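Local coordinates for sensor protein kinase WalK (PDB 4YWZ) that is a membrane sensor histidine kinase of an essential two-component system in Staphylococcus aureus, its extracellular Cache-type domain probably receiving the signal, at residues 6-11 with 142-147; 13-18 with 138-143; 68-73 with 84-89; 119-124 with 133-138. The protein carries 1 engineered substitution. All blocks are in the same frame, centred on the assembly; numbering follows the deposited sequence.

Contact 1. Residues 6-11 with 142-147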
loop_
_atom_site.group_PDB
_atom_site.type_symbol
_atom_site.label_atom_id
_atom_site.label_comp_id
_atom_site.label_asym_id
_atom_site.label_seq_id
_atom_site.Cartn_x
_atom_site.Cartn_y
_atom_site.Cartn_z
ATOM N N ASN A 6 -10.355 -2.930 -15.212
ATOM C CA ASN A 6 -10.155 -3.919 -14.078
ATOM C C ASN A 6 -9.311 -3.395 -12.927
ATOM O O ASN A 6 -8.845 -4.197 -12.073
ATOM C CB ASN A 6 -9.474 -5.175 -14.600
ATOM C CG ASN A 6 -10.471 -6.256 -14.917
ATOM O OD1 ASN A 6 -10.822 -7.060 -14.048
ATOM N ND2 ASN A 6 -10.974 -6.255 -16.140
ATOM N N LEU A 7 -9.115 -2.100 -12.930
ATOM C CA LEU A 7 -8.179 -1.441 -12.067
ATOM C C LEU A 7 -8.651 -1.631 -10.604
ATOM O O LEU A 7 -7.833 -1.911 -9.686
ATOM C CB LEU A 7 -8.109 0.021 -12.391
ATOM C CG LEU A 7 -7.204 0.849 -11.500
ATOM C CD1 LEU A 7 -5.739 0.399 -11.541
ATOM C CD2 LEU A 7 -7.305 2.330 -11.770
ATOM N N GLU A 8 -9.966 -1.543 -10.403
ATOM C CA GLU A 8 -10.517 -1.697 -9.035
ATOM C C GLU A 8 -10.200 -3.066 -8.459
ATOM O O GLU A 8 -9.692 -3.177 -7.303
ATOM C CB GLU A 8 -12.037 -1.366 -8.992
ATOM C CG GLU A 8 -12.584 -1.630 -7.590
ATOM C CD GLU A 8 -14.042 -1.226 -7.452
ATOM O OE1 GLU A 8 -14.474 -0.381 -8.255
ATOM O OE2 GLU A 8 -14.702 -1.750 -6.543
ATOM N N LYS A 9 -10.383 -4.139 -9.214
ATOM C CA LYS A 9 -10.154 -5.478 -8.691
ATOM C C LYS A 9 -8.683 -5.704 -8.448
ATOM O O LYS A 9 -8.264 -6.309 -7.449
ATOM C CB LYS A 9 -10.723 -6.513 -9.684
ATOM C CG LYS A 9 -10.372 -7.945 -9.336
ATOM C CD LYS A 9 -10.598 -8.868 -10.535
ATOM C CE LYS A 9 -9.876 -10.195 -10.355
ATOM N NZ LYS A 9 -10.282 -10.750 -9.036
ATOM N N GLU A 10 -7.856 -5.151 -9.335
ATOM C CA GLU A 10 -6.423 -5.285 -9.213
ATOM C C GLU A 10 -5.902 -4.591 -7.911
ATOM O O GLU A 10 -5.113 -5.173 -7.200
ATOM C CB GLU A 10 -5.736 -4.633 -10.398
ATOM C CG GLU A 10 -5.688 -5.486 -11.661
ATOM C CD GLU A 10 -5.313 -4.652 -12.902
ATOM O OE1 GLU A 10 -4.936 -3.428 -12.810
ATOM O OE2 GLU A 10 -5.367 -5.265 -14.009
ATOM N N LEU A 11 -6.350 -3.377 -7.653
ATOM C CA LEU A 11 -5.898 -2.603 -6.508
ATOM C C LEU A 11 -6.420 -3.250 -5.235
ATOM O O LEU A 11 -5.671 -3.282 -4.251
ATOM C CB LEU A 11 -6.299 -1.178 -6.607
ATOM C CG LEU A 11 -5.661 -0.420 -7.787
ATOM C CD1 LEU A 11 -6.218 0.971 -7.713
ATOM C CD2 LEU A 11 -4.157 -0.429 -7.630
ATOM N N ASP A 142 -9.105 3.183 2.035
ATOM C CA ASP A 142 -8.168 4.022 1.346
ATOM C C ASP A 142 -8.091 3.707 -0.149
ATOM O O ASP A 142 -7.859 4.655 -0.934
ATOM C CB ASP A 142 -6.773 3.947 2.004
ATOM C CG ASP A 142 -6.639 4.676 3.419
ATOM O OD1 ASP A 142 -7.396 5.641 3.761
ATOM O OD2 ASP A 142 -5.604 4.317 4.059
ATOM N N VAL A 143 -8.273 2.426 -0.591
ATOM C CA VAL A 143 -8.351 1.997 -1.984
ATOM C C VAL A 143 -9.604 2.602 -2.647
ATOM O O VAL A 143 -9.526 3.263 -3.662
ATOM C CB VAL A 143 -8.318 0.476 -2.159
ATOM C CG1 VAL A 143 -8.370 0.203 -3.611
ATOM C CG2 VAL A 143 -7.028 -0.068 -1.430
ATOM N N TYR A 144 -10.768 2.384 -2.025
ATOM C CA TYR A 144 -12.009 2.949 -2.562
ATOM C C TYR A 144 -11.980 4.435 -2.680
ATOM O O TYR A 144 -12.425 4.999 -3.709
ATOM C CB TYR A 144 -13.176 2.429 -1.706
ATOM C CG TYR A 144 -13.459 0.931 -1.800
ATOM C CD1 TYR A 144 -14.055 0.344 -2.934
ATOM C CD2 TYR A 144 -13.189 0.126 -0.767
ATOM C CE1 TYR A 144 -14.329 -1.027 -2.930
ATOM C CE2 TYR A 144 -13.483 -1.252 -0.782
ATOM C CZ TYR A 144 -14.051 -1.789 -1.841
ATOM O OH TYR A 144 -14.289 -3.133 -1.816
ATOM N N ASN A 145 -11.406 5.100 -1.697
ATOM C CA ASN A 145 -11.287 6.572 -1.693
ATOM C C ASN A 145 -10.418 7.040 -2.862
ATOM O O ASN A 145 -10.731 7.978 -3.566
ATOM C CB ASN A 145 -10.751 7.150 -0.418
ATOM C CG ASN A 145 -11.767 7.155 0.759
ATOM O OD1 ASN A 145 -12.973 7.153 0.542
ATOM N ND2 ASN A 145 -11.250 7.088 1.943
ATOM N N GLN A 146 -9.309 6.341 -3.068
ATOM C CA GLN A 146 -8.411 6.748 -4.182
ATOM C C GLN A 146 -9.080 6.482 -5.531
ATOM O O GLN A 146 -8.928 7.288 -6.443
ATOM C CB GLN A 146 -7.077 6.100 -3.989
ATOM C CG GLN A 146 -6.129 6.533 -5.121
ATOM C CD GLN A 146 -5.838 8.037 -5.267
ATOM O OE1 GLN A 146 -6.206 8.883 -4.420
ATOM N NE2 GLN A 146 -5.131 8.364 -6.408
ATOM N N LEU A 147 -9.792 5.386 -5.682
ATOM C CA LEU A 147 -10.482 5.063 -6.940
ATOM C C LEU A 147 -11.506 6.156 -7.228
ATOM O O LEU A 147 -11.687 6.622 -8.356
ATOM C CB LEU A 147 -11.120 3.692 -6.846
ATOM C CG LEU A 147 -10.205 2.487 -6.932
ATOM C CD1 LEU A 147 -10.915 1.214 -6.588
ATOM C CD2 LEU A 147 -9.788 2.416 -8.392
#
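L147 turns its CG anti to its own carbonyl carbon (chi1 -75°), and E8 carries CG anti to the backbone N (chi1 176°). The two side chains cross at about a right angle. L147 CD1 lies only 3.4 Å from E8 CG, against the aliphatic part of the glutamate. With its other branch the leucine meets two more: L147 CD2 is 3.9 Å from L11 CD1 and 4.2 Å from L7 CD2, the L147 side chain running past both in the opposite direction. One turn back, V143 CG1 touches L11 CB at 3.9 Å. The carboxylate of E8 comes to the edge of the Y144 ring, E8 OE2 standing 3.7 Å from Y144 CE1 near the ring plane. No hydrogen bond joins the segments; the contact is made by aliphatic packing, to which the chain of E8 contributes, with Y144 at its side. Y144 also makes a cation-pi contact with R116. Q25 and Y22 of the second subunit pack on L7 and L11 respectively, while Q146 NE2 is hydrogen-bonded to E52 O of that subunit. The segment axes approach to 10.6 Å with their directions 153° apart: a near-antiparallel pair formed by the first and last helices of the domain, as suits a sensor domain whose two ends probably both lead to the membrane.

Contact 2. Residues 13-18 with 138-143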
loop_
_atom_site.group_PDB
_atom_site.type_symbol
_atom_site.label_atom_id
_atom_site.label_comp_id
_atom_site.label_asym_id
_atom_site.label_seq_id
_atom_site.Cartn_x
_atom_site.Cartn_y
_atom_site.Cartn_z
ATOM N N ASP A 13 -7.186 -6.450 -4.788
ATOM C CA ASP A 13 -6.406 -7.689 -4.616
ATOM C C ASP A 13 -5.011 -7.419 -4.150
ATOM O O ASP A 13 -4.525 -8.115 -3.337
ATOM C CB ASP A 13 -6.315 -8.485 -5.913
ATOM C CG ASP A 13 -7.617 -9.178 -6.318
ATOM O OD1 ASP A 13 -8.579 -9.303 -5.550
ATOM O OD2 ASP A 13 -7.651 -9.572 -7.462
ATOM N N ASN A 14 -4.342 -6.351 -4.627
ATOM C CA ASN A 14 -3.015 -6.066 -4.204
ATOM C C ASN A 14 -3.012 -5.661 -2.701
ATOM O O ASN A 14 -2.136 -6.078 -1.881
ATOM C CB ASN A 14 -2.384 -4.855 -4.960
ATOM C CG ASN A 14 -2.203 -5.040 -6.407
ATOM O OD1 ASN A 14 -2.112 -6.143 -6.904
ATOM N ND2 ASN A 14 -2.116 -3.879 -7.139
ATOM N N PHE A 15 -4.017 -4.835 -2.310
ATOM C CA PHE A 15 -4.129 -4.413 -0.902
ATOM C C PHE A 15 -4.257 -5.661 0.025
ATOM O O PHE A 15 -3.550 -5.734 1.026
ATOM C CB PHE A 15 -5.363 -3.546 -0.736
ATOM C CG PHE A 15 -5.583 -3.054 0.667
ATOM C CD1 PHE A 15 -6.289 -3.821 1.556
ATOM C CD2 PHE A 15 -5.155 -1.800 1.078
ATOM C CE1 PHE A 15 -6.512 -3.398 2.880
ATOM C CE2 PHE A 15 -5.372 -1.371 2.348
ATOM C CZ PHE A 15 -6.037 -2.187 3.263
ATOM N N LYS A 16 -5.149 -6.578 -0.340
ATOM C CA LYS A 16 -5.447 -7.817 0.472
ATOM C C LYS A 16 -4.211 -8.699 0.509
ATOM O O LYS A 16 -3.788 -9.165 1.575
ATOM C CB LYS A 16 -6.630 -8.547 -0.075
ATOM C CG LYS A 16 -7.934 -7.786 0.109
ATOM C CD LYS A 16 -9.035 -8.525 -0.603
ATOM C CE LYS A 16 -10.300 -7.777 -0.498
ATOM N NZ LYS A 16 -11.446 -8.487 -1.129
ATOM N N LYS A 17 -3.536 -8.812 -0.645
ATOM C CA LYS A 17 -2.328 -9.700 -0.724
ATOM C C LYS A 17 -1.275 -9.204 0.165
ATOM O O LYS A 17 -0.635 -9.930 0.947
ATOM C CB LYS A 17 -1.827 -9.829 -2.128
ATOM C CG LYS A 17 -0.659 -10.806 -2.278
ATOM C CD LYS A 17 -0.165 -10.738 -3.742
ATOM C CE LYS A 17 1.038 -11.631 -3.883
ATOM N NZ LYS A 17 1.551 -11.539 -5.274
ATOM N N ASN A 18 -1.054 -7.899 0.173
ATOM C CA ASN A 18 -0.176 -7.263 1.071
ATOM C C ASN A 18 -0.397 -7.479 2.615
ATOM O O ASN A 18 0.518 -7.820 3.401
ATOM C CB ASN A 18 -0.211 -5.829 0.685
ATOM C CG ASN A 18 1.024 -5.080 1.069
ATOM O OD1 ASN A 18 2.165 -5.380 0.587
ATOM N ND2 ASN A 18 0.852 -4.154 1.980
ATOM N N SER A 138 -8.288 -3.736 8.593
ATOM C CA SER A 138 -7.404 -3.038 7.651
ATOM C C SER A 138 -8.188 -2.002 6.898
ATOM O O SER A 138 -9.380 -2.145 6.572
ATOM C CB SER A 138 -6.671 -4.069 6.808
ATOM O OG SER A 138 -7.518 -4.695 5.935
ATOM N N LYS A 139 -7.459 -0.925 6.566
ATOM C CA LYS A 139 -8.074 0.300 6.010
ATOM C C LYS A 139 -8.255 0.240 4.513
ATOM O O LYS A 139 -7.765 1.098 3.711
ATOM C CB LYS A 139 -7.207 1.467 6.417
ATOM C CG LYS A 139 -7.071 1.730 7.897
ATOM C CD LYS A 139 -6.150 2.870 8.182
ATOM C CE LYS A 139 -6.016 3.033 9.670
ATOM N NZ LYS A 139 -5.169 4.186 10.137
ATOM N N ILE A 140 -9.036 -0.715 4.044
ATOM C CA ILE A 140 -9.294 -0.888 2.624
ATOM C C ILE A 140 -10.034 0.336 1.978
ATOM O O ILE A 140 -9.990 0.455 0.744
ATOM C CB ILE A 140 -10.037 -2.198 2.326
ATOM C CG1 ILE A 140 -9.778 -2.684 0.931
ATOM C CG2 ILE A 140 -11.514 -2.111 2.667
ATOM C CD1 ILE A 140 -10.075 -4.131 0.741
ATOM N N ASN A 141 -10.663 1.158 2.831
ATOM C CA ASN A 141 -11.386 2.330 2.314
ATOM C C ASN A 141 -10.405 3.267 1.707
ATOM O O ASN A 141 -10.806 4.039 0.806
ATOM C CB ASN A 141 -12.198 3.066 3.340
ATOM C CG ASN A 141 -13.410 3.666 2.709
ATOM O OD1 ASN A 141 -13.947 3.091 1.790
ATOM N ND2 ASN A 141 -13.688 4.899 3.070
ATOM N N ASP A 142 -9.105 3.183 2.035
ATOM C CA ASP A 142 -8.168 4.022 1.346
ATOM C C ASP A 142 -8.091 3.707 -0.149
ATOM O O ASP A 142 -7.859 4.655 -0.934
ATOM C CB ASP A 142 -6.773 3.947 2.004
ATOM C CG ASP A 142 -6.639 4.676 3.419
ATOM O OD1 ASP A 142 -7.396 5.641 3.761
ATOM O OD2 ASP A 142 -5.604 4.317 4.059
ATOM N N VAL A 143 -8.273 2.426 -0.591
ATOM C CA VAL A 143 -8.351 1.997 -1.984
ATOM C C VAL A 143 -9.604 2.602 -2.647
ATOM O O VAL A 143 -9.526 3.263 -3.662
ATOM C CB VAL A 143 -8.318 0.476 -2.159
ATOM C CG1 VAL A 143 -8.370 0.203 -3.611
ATOM C CG2 VAL A 143 -7.028 -0.068 -1.430
#
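S138 OG is held by a hydrogen bond to W118 O on the neighbouring strand, and the same oxygen lies at the edge of the F15 ring, in its plane and 3.5 Å from CE1. F15 carries this contact. Its CG is anti to the backbone N (chi1 180°), which starts the ring off toward the link between strand 129-138 and helix 141-149. Across one face comes I140, its CA 3.9 Å from the ring centroid and offset toward the rim, a CH-pi contact. I140 CG1 continues along that flank, 3.7 Å from F15 CD1. The leading atom of the ring, CZ, pushes up to the backbone, 3.4 Å from I140 N, where K139 is the centre of an inverse gamma turn. V143 adds its second methyl here: CG2 meets F15 CD2 at 3.6 Å, obliquely to the ring. Farther out, the extended chain of K16 brings CE to within 3.9 Å of I140 CD1, and W118 packs on both of these residues. On another side of helix 7-37, N14 and N18 are hydrogen-bonded to N18 and N14 of the second subunit. Across 13-18 and 138-143 themselves no hydrogen bond forms; the fit rests on one aromatic ring against aliphatic groups and a tight backbone turn, which implies a hydrophobic hold on the link between sheet and final helix.

Contact 3. Residues 68-73 with 84-89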
loop_
_atom_site.group_PDB
_atom_site.type_symbol
_atom_site.label_atom_id
_atom_site.label_comp_id
_atom_site.label_asym_id
_atom_site.label_seq_id
_atom_site.Cartn_x
_atom_site.Cartn_y
_atom_site.Cartn_z
ATOM N N ASP A 68 -10.116 -20.127 23.573
ATOM C CA ASP A 68 -11.401 -19.972 24.165
ATOM C C ASP A 68 -12.079 -18.669 23.835
ATOM O O ASP A 68 -13.026 -18.251 24.480
ATOM C CB ASP A 68 -11.251 -20.061 25.719
ATOM C CG ASP A 68 -10.657 -21.388 26.184
ATOM O OD1 ASP A 68 -10.942 -22.422 25.604
ATOM O OD2 ASP A 68 -9.829 -21.376 27.079
ATOM N N GLN A 69 -11.599 -17.950 22.781
ATOM C CA GLN A 69 -12.193 -16.732 22.293
ATOM C C GLN A 69 -12.007 -15.527 23.184
ATOM O O GLN A 69 -12.677 -14.489 23.039
ATOM C CB GLN A 69 -13.650 -16.945 21.897
ATOM C CG GLN A 69 -13.758 -18.045 20.894
ATOM C CD GLN A 69 -15.173 -18.393 20.649
ATOM O OE1 GLN A 69 -15.988 -17.531 20.170
ATOM N NE2 GLN A 69 -15.464 -19.705 20.818
ATOM N N ILE A 70 -11.035 -15.582 24.080
ATOM C CA ILE A 70 -10.767 -14.434 24.930
ATOM C C ILE A 70 -9.769 -13.517 24.262
ATOM O O ILE A 70 -8.740 -13.986 23.719
ATOM C CB ILE A 70 -10.130 -14.938 26.254
ATOM C CG1 ILE A 70 -11.064 -15.909 27.003
ATOM C CG2 ILE A 70 -9.774 -13.748 27.135
ATOM C CD1 ILE A 70 -12.374 -15.292 27.317
ATOM N N ILE A 71 -10.102 -12.225 24.234
ATOM C CA ILE A 71 -9.219 -11.203 23.719
ATOM C C ILE A 71 -8.060 -11.029 24.675
ATOM O O ILE A 71 -8.242 -10.584 25.816
ATOM C CB ILE A 71 -9.934 -9.916 23.437
ATOM C CG1 ILE A 71 -11.013 -10.139 22.382
ATOM C CG2 ILE A 71 -8.970 -8.861 22.911
ATOM C CD1 ILE A 71 -12.086 -9.081 22.281
ATOM N N ILE A 72 -6.865 -11.333 24.192
ATOM C CA ILE A 72 -5.622 -11.313 25.017
ATOM C C ILE A 72 -4.927 -10.006 24.887
ATOM O O ILE A 72 -4.338 -9.435 25.902
ATOM C CB ILE A 72 -4.680 -12.491 24.578
ATOM C CG1 ILE A 72 -5.315 -13.869 24.802
ATOM C CG2 ILE A 72 -3.336 -12.452 25.312
ATOM C CD1 ILE A 72 -5.842 -14.048 26.209
ATOM N N ALA A 73 -4.926 -9.449 23.674
ATOM C CA ALA A 73 -4.115 -8.265 23.394
ATOM C C ALA A 73 -4.739 -7.543 22.212
ATOM O O ALA A 73 -5.298 -8.159 21.324
ATOM C CB ALA A 73 -2.704 -8.642 23.040
ATOM N N ASN A 84 -9.506 -9.526 27.977
ATOM C CA ASN A 84 -10.156 -10.524 28.784
ATOM C C ASN A 84 -11.668 -10.748 28.560
ATOM O O ASN A 84 -12.264 -11.585 29.228
ATOM C CB ASN A 84 -9.896 -10.239 30.272
ATOM C CG ASN A 84 -8.439 -10.414 30.606
ATOM O OD1 ASN A 84 -7.800 -11.332 30.131
ATOM N ND2 ASN A 84 -7.892 -9.491 31.332
ATOM N N GLN A 85 -12.257 -10.045 27.625
ATOM C CA GLN A 85 -13.609 -10.310 27.198
ATOM C C GLN A 85 -13.627 -11.344 26.095
ATOM O O GLN A 85 -12.675 -11.497 25.358
ATOM C CB GLN A 85 -14.251 -9.011 26.752
ATOM C CG GLN A 85 -14.201 -7.989 27.881
ATOM C CD GLN A 85 -14.971 -6.697 27.717
ATOM O OE1 GLN A 85 -14.910 -6.008 26.697
ATOM N NE2 GLN A 85 -15.631 -6.305 28.798
ATOM N N LYS A 86 -14.756 -12.058 25.980
ATOM C CA LYS A 86 -15.024 -12.873 24.844
ATOM C C LYS A 86 -15.186 -12.041 23.579
ATOM O O LYS A 86 -15.845 -11.015 23.568
ATOM C CB LYS A 86 -16.352 -13.654 25.070
ATOM C CG LYS A 86 -16.268 -14.741 26.148
ATOM C CD LYS A 86 -15.689 -16.046 25.668
ATOM C CE LYS A 86 -15.388 -16.926 26.883
ATOM N NZ LYS A 86 -15.146 -18.344 26.460
ATOM N N ALA A 87 -14.596 -12.528 22.478
ATOM C CA ALA A 87 -14.689 -11.823 21.185
ATOM C C ALA A 87 -16.097 -11.864 20.627
ATOM O O ALA A 87 -16.501 -10.889 19.969
ATOM C CB ALA A 87 -13.744 -12.455 20.187
ATOM N N ASN A 88 -16.828 -12.952 20.904
ATOM C CA ASN A 88 -18.191 -13.098 20.394
ATOM C C ASN A 88 -18.340 -12.758 18.885
ATOM O O ASN A 88 -19.180 -11.963 18.451
ATOM C CB ASN A 88 -19.132 -12.273 21.266
ATOM C CG ASN A 88 -19.438 -12.993 22.603
ATOM O OD1 ASN A 88 -19.191 -14.189 22.749
ATOM N ND2 ASN A 88 -19.794 -12.244 23.575
ATOM N N ASP A 89 -17.446 -13.398 18.132
ATOM C CA ASP A 89 -17.245 -13.096 16.704
ATOM C C ASP A 89 -17.236 -14.414 15.952
ATOM O O ASP A 89 -16.374 -15.276 16.170
ATOM C CB ASP A 89 -15.997 -12.289 16.534
ATOM C CG ASP A 89 -15.704 -11.908 15.124
ATOM O OD1 ASP A 89 -15.714 -12.763 14.203
ATOM O OD2 ASP A 89 -15.430 -10.670 14.912
HETATM O O HOH W 1 -15.405 -15.349 19.119
HETATM O O HOH W 2 -16.763 -15.710 22.174
#
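Backbone bonds come first: I71 pairs through both its polar atoms, its N donating to Q85 O at 2.9 Å in an almost straight bond (176° at the hydrogen) and its O accepting from N84 N at 2.7 Å. A87 N then reaches Q69 O at 2.8 Å. CA-H...O contacts, K86 CA to Q69 O and I70 CA to Q85 O, fill in between. I70 and K86 form a single beta bridge, so the loop before helix 90-98 briefly pairs with the chain where it enters edge strand 71-74, and within that strand I72 and A73 both face F64, a classic beta bulge. Among side chains, K86 bends at chi2 (-83°), and its NZ donates to D68 O at 2.9 Å in the carbonyl plane. On the way its CE packs tightly on I70 CD1, 3.5 Å away. I70 CG2 rests 3.6 Å from N84 CA. On the buried side, I71 CD1 lies 3.9 Å from A87 CA, and I65 and L82 pack on the same isoleucine. Two waters accept the N-H groups of D89 and N88, one each, and lie between them and Q69 OE1, which is hydrogen-bonded to Q93 NE2. D89 is the N-cap of helix 90-98.

Contact 4. Residues 119-124 with 133-138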
loop_
_atom_site.group_PDB
_atom_site.type_symbol
_atom_site.label_atom_id
_atom_site.label_comp_id
_atom_site.label_asym_id
_atom_site.label_seq_id
_atom_site.Cartn_x
_atom_site.Cartn_y
_atom_site.Cartn_z
ATOM N N VAL A 119 -11.748 -7.206 7.168
ATOM C CA VAL A 119 -11.414 -7.973 8.357
ATOM C C VAL A 119 -10.815 -9.301 7.866
ATOM O O VAL A 119 -11.354 -9.991 6.977
ATOM C CB VAL A 119 -12.654 -8.361 9.206
ATOM C CG1 VAL A 119 -12.345 -9.436 10.277
ATOM C CG2 VAL A 119 -13.304 -7.096 9.760
ATOM N N TYR A 120 -9.593 -9.567 8.349
ATOM C CA TYR A 120 -8.816 -10.810 8.025
ATOM C C TYR A 120 -8.497 -11.469 9.342
ATOM O O TYR A 120 -7.936 -10.906 10.282
ATOM C CB TYR A 120 -7.575 -10.432 7.255
ATOM C CG TYR A 120 -6.705 -11.616 6.889
ATOM C CD1 TYR A 120 -7.126 -12.431 5.893
ATOM C CD2 TYR A 120 -5.524 -11.853 7.528
ATOM C CE1 TYR A 120 -6.364 -13.553 5.505
ATOM C CE2 TYR A 120 -4.732 -12.932 7.183
ATOM C CZ TYR A 120 -5.198 -13.775 6.217
ATOM O OH TYR A 120 -4.416 -14.904 5.806
ATOM N N ASN A 121 -8.769 -12.775 9.398
ATOM C CA ASN A 121 -8.385 -13.610 10.464
ATOM C C ASN A 121 -7.401 -14.724 9.961
ATOM O O ASN A 121 -7.637 -15.359 8.930
ATOM C CB ASN A 121 -9.600 -14.372 10.984
ATOM C CG ASN A 121 -10.561 -13.504 11.730
ATOM O OD1 ASN A 121 -10.176 -12.911 12.717
ATOM N ND2 ASN A 121 -11.753 -13.428 11.274
ATOM N N ILE A 122 -6.322 -14.855 10.721
ATOM C CA ILE A 122 -5.366 -15.971 10.513
ATOM C C ILE A 122 -5.119 -16.674 11.823
ATOM O O ILE A 122 -4.718 -16.107 12.821
ATOM C CB ILE A 122 -4.052 -15.543 9.813
ATOM C CG1 ILE A 122 -3.157 -16.798 9.633
ATOM C CG2 ILE A 122 -3.358 -14.414 10.505
ATOM C CD1 ILE A 122 -1.928 -16.566 8.781
ATOM N N PRO A 123 -5.453 -17.980 11.843
ATOM C CA PRO A 123 -5.186 -18.708 13.068
ATOM C C PRO A 123 -3.684 -18.938 13.264
ATOM O O PRO A 123 -2.987 -19.136 12.279
ATOM C CB PRO A 123 -5.892 -20.087 12.828
ATOM C CG PRO A 123 -6.107 -20.246 11.396
ATOM C CD PRO A 123 -6.130 -18.803 10.838
ATOM N N VAL A 124 -3.274 -18.943 14.514
ATOM C CA VAL A 124 -1.899 -19.189 14.956
ATOM C C VAL A 124 -1.811 -20.666 15.338
ATOM O O VAL A 124 -2.610 -21.108 16.133
ATOM C CB VAL A 124 -1.420 -18.289 16.069
ATOM C CG1 VAL A 124 0.027 -18.581 16.412
ATOM C CG2 VAL A 124 -1.635 -16.818 15.684
ATOM N N ASN A 133 -5.941 -16.784 17.415
ATOM C CA ASN A 133 -6.258 -16.212 16.162
ATOM C C ASN A 133 -5.826 -14.750 16.149
ATOM O O ASN A 133 -5.980 -14.056 17.164
ATOM C CB ASN A 133 -7.771 -16.284 15.885
ATOM C CG ASN A 133 -8.168 -15.621 14.598
ATOM O OD1 ASN A 133 -7.935 -16.138 13.525
ATOM N ND2 ASN A 133 -8.755 -14.392 14.731
ATOM N N ILE A 134 -5.273 -14.365 15.004
ATOM C CA ILE A 134 -4.904 -12.961 14.771
ATOM C C ILE A 134 -6.084 -12.377 13.981
ATOM O O ILE A 134 -6.427 -12.860 12.876
ATOM C CB ILE A 134 -3.601 -12.878 13.900
ATOM C CG1 ILE A 134 -2.405 -13.366 14.726
ATOM C CG2 ILE A 134 -3.431 -11.446 13.330
ATOM C CD1 ILE A 134 -1.181 -13.682 13.851
ATOM N N TYR A 135 -6.739 -11.342 14.512
ATOM C CA TYR A 135 -7.815 -10.617 13.888
ATOM C C TYR A 135 -7.277 -9.225 13.492
ATOM O O TYR A 135 -6.689 -8.556 14.317
ATOM C CB TYR A 135 -8.900 -10.423 14.957
ATOM C CG TYR A 135 -10.005 -9.415 14.648
ATOM C CD1 TYR A 135 -9.863 -8.127 15.060
ATOM C CD2 TYR A 135 -11.189 -9.797 14.038
ATOM C CE1 TYR A 135 -10.879 -7.186 14.846
ATOM C CE2 TYR A 135 -12.219 -8.909 13.864
ATOM C CZ TYR A 135 -12.017 -7.565 14.237
ATOM O OH TYR A 135 -12.990 -6.588 14.015
ATOM N N ILE A 136 -7.470 -8.862 12.257
ATOM C CA ILE A 136 -6.950 -7.611 11.705
ATOM C C ILE A 136 -8.101 -6.853 11.073
ATOM O O ILE A 136 -8.860 -7.372 10.279
ATOM C CB ILE A 136 -5.875 -7.855 10.686
ATOM C CG1 ILE A 136 -4.707 -8.561 11.308
ATOM C CG2 ILE A 136 -5.432 -6.540 10.035
ATOM C CD1 ILE A 136 -3.660 -8.963 10.312
ATOM N N GLU A 137 -8.223 -5.559 11.465
ATOM C CA GLU A 137 -9.067 -4.542 10.728
ATOM C C GLU A 137 -8.085 -3.700 9.910
ATOM O O GLU A 137 -7.114 -3.122 10.459
ATOM C CB GLU A 137 -9.867 -3.629 11.659
ATOM C CG GLU A 137 -10.940 -4.358 12.400
ATOM C CD GLU A 137 -11.796 -3.451 13.355
ATOM O OE1 GLU A 137 -11.562 -2.205 13.349
ATOM O OE2 GLU A 137 -12.533 -4.079 14.150
ATOM N N SER A 138 -8.288 -3.736 8.593
ATOM C CA SER A 138 -7.404 -3.038 7.651
ATOM C C SER A 138 -8.188 -2.002 6.898
ATOM O O SER A 138 -9.380 -2.145 6.572
ATOM C CB SER A 138 -6.671 -4.069 6.808
ATOM O OG SER A 138 -7.518 -4.695 5.935
#
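I134 and I122 exchange two backbone hydrogen bonds, I134 N to I122 O at 2.8 Å and I122 N to I134 O at 2.9 Å, and Y120 with I136 repeats the pattern. N121 with Y135 lies between them as a non-hydrogen-bonded pair, V119 with E137 and P123 with N133 beyond them on either side. A side-chain bond is added on the face of N121: N133 ND2 donates to N121 OD1 at 2.9 Å, the donor standing 42° above the carbonyl plane and the two amide planes turned 53° apart. N121 ND2 has its own partners, N102 OD1 and S91 OG. N121 OD1 also lies at the edge of the Y135 ring, 3.5 Å from Y135 CD2. Y135 OH donates a short 2.6 Å bond to E137 OE2, on its anti lone pair; the same oxygen is salt-bridged to K108, while E137 OE1 is hydrogen-bonded to Y110 OH. V119 CG1 meets Y135 CE2 obliquely at 3.6 Å; on the other face I122 and I134 lie side by side pointing the same way, and V124 CG2 touches I134 CD1 at 3.7 Å. This antiparallel hairpin forms two inner strands of the five-stranded sheet, flanked by 59-66 and 102-109. Helix 90-98 packs on the face of N121 and N133, while the long helix 7-37 lies against the face of Y120 and I136.

In the fold
Contacts 1 and 2, with centres 9 Å apart, both join helix 7-37 to the end of the chain, share D142 and V143 and touch the second subunit. Between their segments come contact 3 and then contact 4, in series. The centre of contact 4 lies about 3 Å from that of the chain, within the antiparallel sheet, and S138 leads on into contact 2. Contact 3 sits 13 Å from contact 4, centre to centre, at an edge of the same sheet; D89 touches Y135 between them. Contact 1 is 33 Å from contact 3, on the opposite side of the chain's centre. This ties the sheet core to the paired terminal helices, a route by which changes might be passed on.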